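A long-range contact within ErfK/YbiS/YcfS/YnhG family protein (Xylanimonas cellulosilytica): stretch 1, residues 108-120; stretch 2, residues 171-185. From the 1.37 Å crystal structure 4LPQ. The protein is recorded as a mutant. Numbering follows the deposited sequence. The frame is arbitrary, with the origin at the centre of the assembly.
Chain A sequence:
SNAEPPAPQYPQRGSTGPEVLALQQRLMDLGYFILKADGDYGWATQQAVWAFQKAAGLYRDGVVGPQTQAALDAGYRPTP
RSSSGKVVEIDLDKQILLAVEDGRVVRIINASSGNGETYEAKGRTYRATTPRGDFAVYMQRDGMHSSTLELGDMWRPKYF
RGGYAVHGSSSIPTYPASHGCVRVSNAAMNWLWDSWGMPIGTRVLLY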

# COMPACT_ATOMS: atom_id res chain seq x y z
N ILE A 108 -4.15 6.49 0.27
CA ILE A 108 -3.78 5.34 1.08
C ILE A 108 -3.51 4.19 0.12
O ILE A 108 -4.42 3.87 -0.68
CB ILE A 108 -4.88 4.93 2.09
CG1 ILE A 108 -5.37 6.08 2.95
CG2 ILE A 108 -4.34 3.77 2.95
CD1 ILE A 108 -6.52 6.85 2.40
N ILE A 109 -2.35 3.54 0.26
CA ILE A 109 -1.91 2.52 -0.68
C ILE A 109 -1.60 1.24 0.10
O ILE A 109 -0.86 1.32 1.12
CB ILE A 109 -0.70 3.07 -1.48
CG1 ILE A 109 -1.16 4.13 -2.45
CG2 ILE A 109 0.01 1.97 -2.24
CD1 ILE A 109 -0.06 5.05 -2.94
N ASN A 110 -2.11 0.09 -0.38
CA ASN A 110 -1.73 -1.15 0.26
C ASN A 110 -0.24 -1.40 0.09
O ASN A 110 0.34 -1.26 -0.97
CB ASN A 110 -2.52 -2.28 -0.40
CG ASN A 110 -2.30 -3.62 0.27
OD1 ASN A 110 -2.50 -3.73 1.47
ND2 ASN A 110 -1.87 -4.61 -0.52
N ALA A 111 0.42 -1.82 1.21
CA ALA A 111 1.86 -2.04 1.25
C ALA A 111 2.20 -3.36 1.93
O ALA A 111 1.39 -3.92 2.69
CB ALA A 111 2.58 -0.84 1.94
N SER A 112 3.44 -3.86 1.72
CA SER A 112 3.94 -4.96 2.45
C SER A 112 5.39 -4.78 2.64
O SER A 112 6.16 -4.55 1.71
CB SER A 112 3.63 -6.27 1.70
OG SER A 112 4.06 -7.42 2.42
N SER A 113 5.84 -4.88 3.92
CA SER A 113 7.20 -4.65 4.34
C SER A 113 7.89 -5.90 4.87
O SER A 113 7.42 -6.99 4.60
CB SER A 113 7.27 -3.46 5.29
OG SER A 113 6.62 -3.80 6.52
N GLY A 114 9.01 -5.75 5.57
CA GLY A 114 9.81 -6.91 5.92
C GLY A 114 9.16 -7.89 6.87
O GLY A 114 8.52 -7.48 7.81
N ASN A 115 9.36 -9.15 6.59
CA ASN A 115 8.77 -10.20 7.42
C ASN A 115 9.44 -10.52 8.76
O ASN A 115 8.88 -11.30 9.48
CB ASN A 115 8.52 -11.45 6.60
CG ASN A 115 9.76 -12.19 6.27
OD1 ASN A 115 10.85 -11.95 6.78
ND2 ASN A 115 9.56 -13.20 5.51
N GLY A 116 10.57 -9.87 9.01
CA GLY A 116 11.25 -10.01 10.29
C GLY A 116 12.02 -11.28 10.46
O GLY A 116 12.56 -11.47 11.56
N GLU A 117 12.07 -12.11 9.42
CA GLU A 117 12.73 -13.42 9.48
C GLU A 117 14.15 -13.30 8.93
O GLU A 117 14.50 -12.36 8.23
CB GLU A 117 11.91 -14.50 8.71
CG GLU A 117 10.48 -14.67 9.15
CD GLU A 117 9.66 -15.75 8.45
OE1 GLU A 117 10.20 -16.57 7.65
OE2 GLU A 117 8.44 -15.81 8.77
N THR A 118 14.98 -14.31 9.25
CA THR A 118 16.34 -14.30 8.68
C THR A 118 16.30 -14.74 7.25
O THR A 118 15.35 -15.45 6.79
CB THR A 118 17.34 -15.11 9.45
OG1 THR A 118 16.89 -16.44 9.49
CG2 THR A 118 17.42 -14.68 10.84
N TYR A 119 17.29 -14.27 6.50
CA TYR A 119 17.51 -14.72 5.12
C TYR A 119 19.05 -14.71 4.83
O TYR A 119 19.80 -14.02 5.52
CB TYR A 119 16.75 -13.91 4.11
CG TYR A 119 17.20 -12.45 3.98
CD1 TYR A 119 16.64 -11.44 4.80
CD2 TYR A 119 18.16 -12.08 3.00
CE1 TYR A 119 17.12 -10.14 4.72
CE2 TYR A 119 18.58 -10.79 2.88
CZ TYR A 119 18.05 -9.81 3.73
OH TYR A 119 18.49 -8.53 3.52
N GLU A 120 19.48 -15.44 3.82
CA GLU A 120 20.89 -15.52 3.47
C GLU A 120 21.15 -14.89 2.12
O GLU A 120 20.36 -15.03 1.25
CB GLU A 120 21.35 -16.98 3.46
CG GLU A 120 21.35 -17.65 4.82
CD GLU A 120 21.74 -19.11 4.78
OE1 GLU A 120 21.82 -19.66 3.68
OE2 GLU A 120 21.95 -19.71 5.84
N SER A 171 3.24 -8.91 -5.99
CA SER A 171 2.45 -9.41 -4.84
C SER A 171 2.68 -8.52 -3.64
O SER A 171 3.80 -8.34 -3.13
CB SER A 171 2.78 -10.84 -4.52
OG SER A 171 1.93 -11.30 -3.44
N ILE A 172 1.56 -8.05 -3.11
CA ILE A 172 1.53 -7.14 -1.96
C ILE A 172 0.47 -7.72 -0.99
O ILE A 172 -0.68 -7.26 -1.00
CB ILE A 172 1.25 -5.71 -2.36
CG1 ILE A 172 2.13 -5.25 -3.50
CG2 ILE A 172 1.47 -4.82 -1.16
CD1 ILE A 172 1.46 -5.38 -4.86
N PRO A 173 0.88 -8.71 -0.18
CA PRO A 173 -0.11 -9.40 0.58
C PRO A 173 -0.53 -8.67 1.87
O PRO A 173 -0.06 -7.56 2.15
CB PRO A 173 0.55 -10.66 0.95
CG PRO A 173 1.91 -10.52 0.71
CD PRO A 173 2.18 -9.39 -0.14
N THR A 174 -1.45 -9.26 2.60
CA THR A 174 -1.97 -8.70 3.79
C THR A 174 -1.11 -8.84 5.05
O THR A 174 -1.50 -8.38 6.12
CB THR A 174 -3.34 -9.27 4.10
OG1 THR A 174 -3.22 -10.68 4.28
CG2 THR A 174 -4.39 -8.97 3.06
N TYR A 175 0.04 -9.45 4.90
CA TYR A 175 1.05 -9.55 5.94
C TYR A 175 2.37 -9.07 5.37
O TYR A 175 2.55 -9.00 4.15
CB TYR A 175 1.14 -11.03 6.41
CG TYR A 175 1.53 -12.01 5.33
CD1 TYR A 175 2.84 -12.30 5.06
CD2 TYR A 175 0.58 -12.60 4.51
CE1 TYR A 175 3.21 -13.16 4.06
CE2 TYR A 175 0.94 -13.46 3.46
CZ TYR A 175 2.28 -13.77 3.26
OH TYR A 175 2.64 -14.63 2.26
N PRO A 176 3.30 -8.73 6.26
CA PRO A 176 4.65 -8.30 5.80
C PRO A 176 5.40 -9.47 5.20
O PRO A 176 5.64 -10.46 5.89
CB PRO A 176 5.27 -7.74 7.03
CG PRO A 176 4.33 -7.91 8.13
CD PRO A 176 3.15 -8.62 7.71
N ALA A 177 5.78 -9.37 3.93
CA ALA A 177 6.27 -10.50 3.19
C ALA A 177 7.68 -10.30 2.60
O ALA A 177 8.20 -11.24 1.96
CB ALA A 177 5.33 -10.81 2.04
N SER A 178 8.23 -9.09 2.71
CA SER A 178 9.49 -8.77 2.04
C SER A 178 10.74 -9.11 2.82
O SER A 178 10.68 -9.49 3.98
CB SER A 178 9.48 -7.31 1.58
OG SER A 178 9.84 -6.49 2.64
N HIS A 179 11.89 -8.82 2.21
CA HIS A 179 13.19 -8.84 2.94
C HIS A 179 13.54 -7.52 3.57
O HIS A 179 14.63 -7.36 4.12
CB HIS A 179 14.33 -9.26 2.04
CG HIS A 179 14.35 -10.68 1.75
ND1 HIS A 179 15.29 -11.23 0.92
CD2 HIS A 179 13.68 -11.72 2.26
CE1 HIS A 179 15.16 -12.54 0.88
NE2 HIS A 179 14.23 -12.88 1.74
N GLY A 180 12.60 -6.56 3.52
CA GLY A 180 12.82 -5.31 4.12
C GLY A 180 12.34 -4.13 3.31
O GLY A 180 12.03 -3.04 3.89
N CYS A 181 12.34 -4.20 1.96
CA CYS A 181 11.81 -3.08 1.21
C CYS A 181 10.28 -3.01 1.39
O CYS A 181 9.64 -3.95 1.89
CB CYS A 181 12.14 -3.26 -0.21
SG CYS A 181 13.92 -2.98 -0.55
N VAL A 182 9.72 -1.87 0.98
CA VAL A 182 8.29 -1.67 1.06
C VAL A 182 7.67 -1.80 -0.28
O VAL A 182 7.92 -0.96 -1.16
CB VAL A 182 7.98 -0.30 1.70
CG1 VAL A 182 6.50 -0.07 1.78
CG2 VAL A 182 8.66 -0.21 3.10
N ARG A 183 6.85 -2.80 -0.51
CA ARG A 183 6.21 -3.10 -1.76
C ARG A 183 4.83 -2.41 -1.84
O ARG A 183 4.10 -2.42 -0.85
CB ARG A 183 5.89 -4.64 -1.85
CG ARG A 183 7.08 -5.48 -1.78
CD ARG A 183 6.51 -6.89 -1.78
NE ARG A 183 7.60 -7.73 -1.76
CZ ARG A 183 7.51 -9.01 -1.73
NH1 ARG A 183 6.31 -9.62 -1.83
NH2 ARG A 183 8.63 -9.64 -1.61
N VAL A 184 4.51 -1.96 -3.02
CA VAL A 184 3.18 -1.47 -3.42
C VAL A 184 2.88 -1.99 -4.82
O VAL A 184 3.77 -2.53 -5.47
CB VAL A 184 3.06 0.07 -3.35
CG1 VAL A 184 3.36 0.57 -1.92
CG2 VAL A 184 3.95 0.72 -4.38
N SER A 185 1.66 -1.82 -5.32
CA SER A 185 1.37 -2.24 -6.69
C SER A 185 2.14 -1.43 -7.72
O SER A 185 2.49 -0.27 -7.44
CB SER A 185 -0.11 -2.20 -7.01
OG SER A 185 -0.58 -0.85 -7.12
O HOH W 1 -0.60 -1.56 -3.49

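Segments far apart in sequence are often joined by a few backbone hydrogen bonds, with side chains closing the gaps that the main chain leaves. The contact between residues 108-120 and 171-185 of this ErfK/YbiS/YcfS/YnhG family protein, which buries 866 Å² counted over both sides, is a compact example.

The backbone supplies two separate bridges. At the first, Ser 112 and Arg 183 form an antiparallel pair: Ser 112 N donates to Arg 183 O at 3.0 Å, and Arg 183 N returns a nearly straight bond to Ser 112 O at 2.9 Å. At the second, the chain of residues 113-115 runs beside Ser 178, whose N donates to Ser 113 O at 2.9 Å while its O accepts from Asn 115 N, also at 2.9 Å. Each bridge is single, so the pairing does not extend into a continuous ladder; strands 108-110 and 182-184 in fact lie at 100° to one another. CA-H···O contacts fill in around these bonds, among them Ala 111 CA to Arg 183 O at 3.1 Å and Gly 114 CA to Ser 178 O at 3.3 Å.

Polar side chains extend the same logic by satisfying backbone groups in the loop. The buried Ser 112 points toward the second stretch, and its short side chain, in the t rotamer, brings OG within 2.8 Å of Tyr 175 O, to which it donates. Asn 110 starts sideways, but its amide reaches back across, and ND2 donates to Ile 172 O at 2.9 Å; OD1 is satisfied elsewhere in the structure. Ser 178 works within its own stretch: OG accepts from Gly 180 N at 2.9 Å and donates to Cys 181 O at 2.7 Å, holding the turn that presents its backbone to Ser 113 and Asn 115. Within the first stretch, Asn 115 OD1 accepts from Glu 117 N at 2.9 Å. A water adds one more link, donating to Asn 110 O at 2.7 Å and accepting from Ser 185 N at 2.9 Å.

Apolar packing is modest and suits small or branched residues. Ile 109 CG2 meets Val 184 CG1 at 3.6 Å, and the buried Ala 111 places CB 4.0 Å from Val 182 CG1 and 4.2 Å from Val 184 CG1. Ile 172 CG2 lies 3.5 Å from Ala 111 C, covering the main chain beside the first bridge.

Glycine matters where the CA atoms come closest. Gly 114 and Gly 180 have CA atoms 3.9 Å apart, and a CB on Gly 114 would sit only 3.2 Å from Gly 180 CA. Gly 180 is glycine for a different, local reason: at its backbone angles a CB would jam against the carbonyl O of His 179.

Aromatic stacking makes the last contact. The rings of Tyr 119 and His 179 lie face to face, with centroids 3.9 Å apart and planes at 10°. Each residue's CB also sits over the other's ring face, and Tyr 119 CB approaches His 179 NE2 to 3.6 Å.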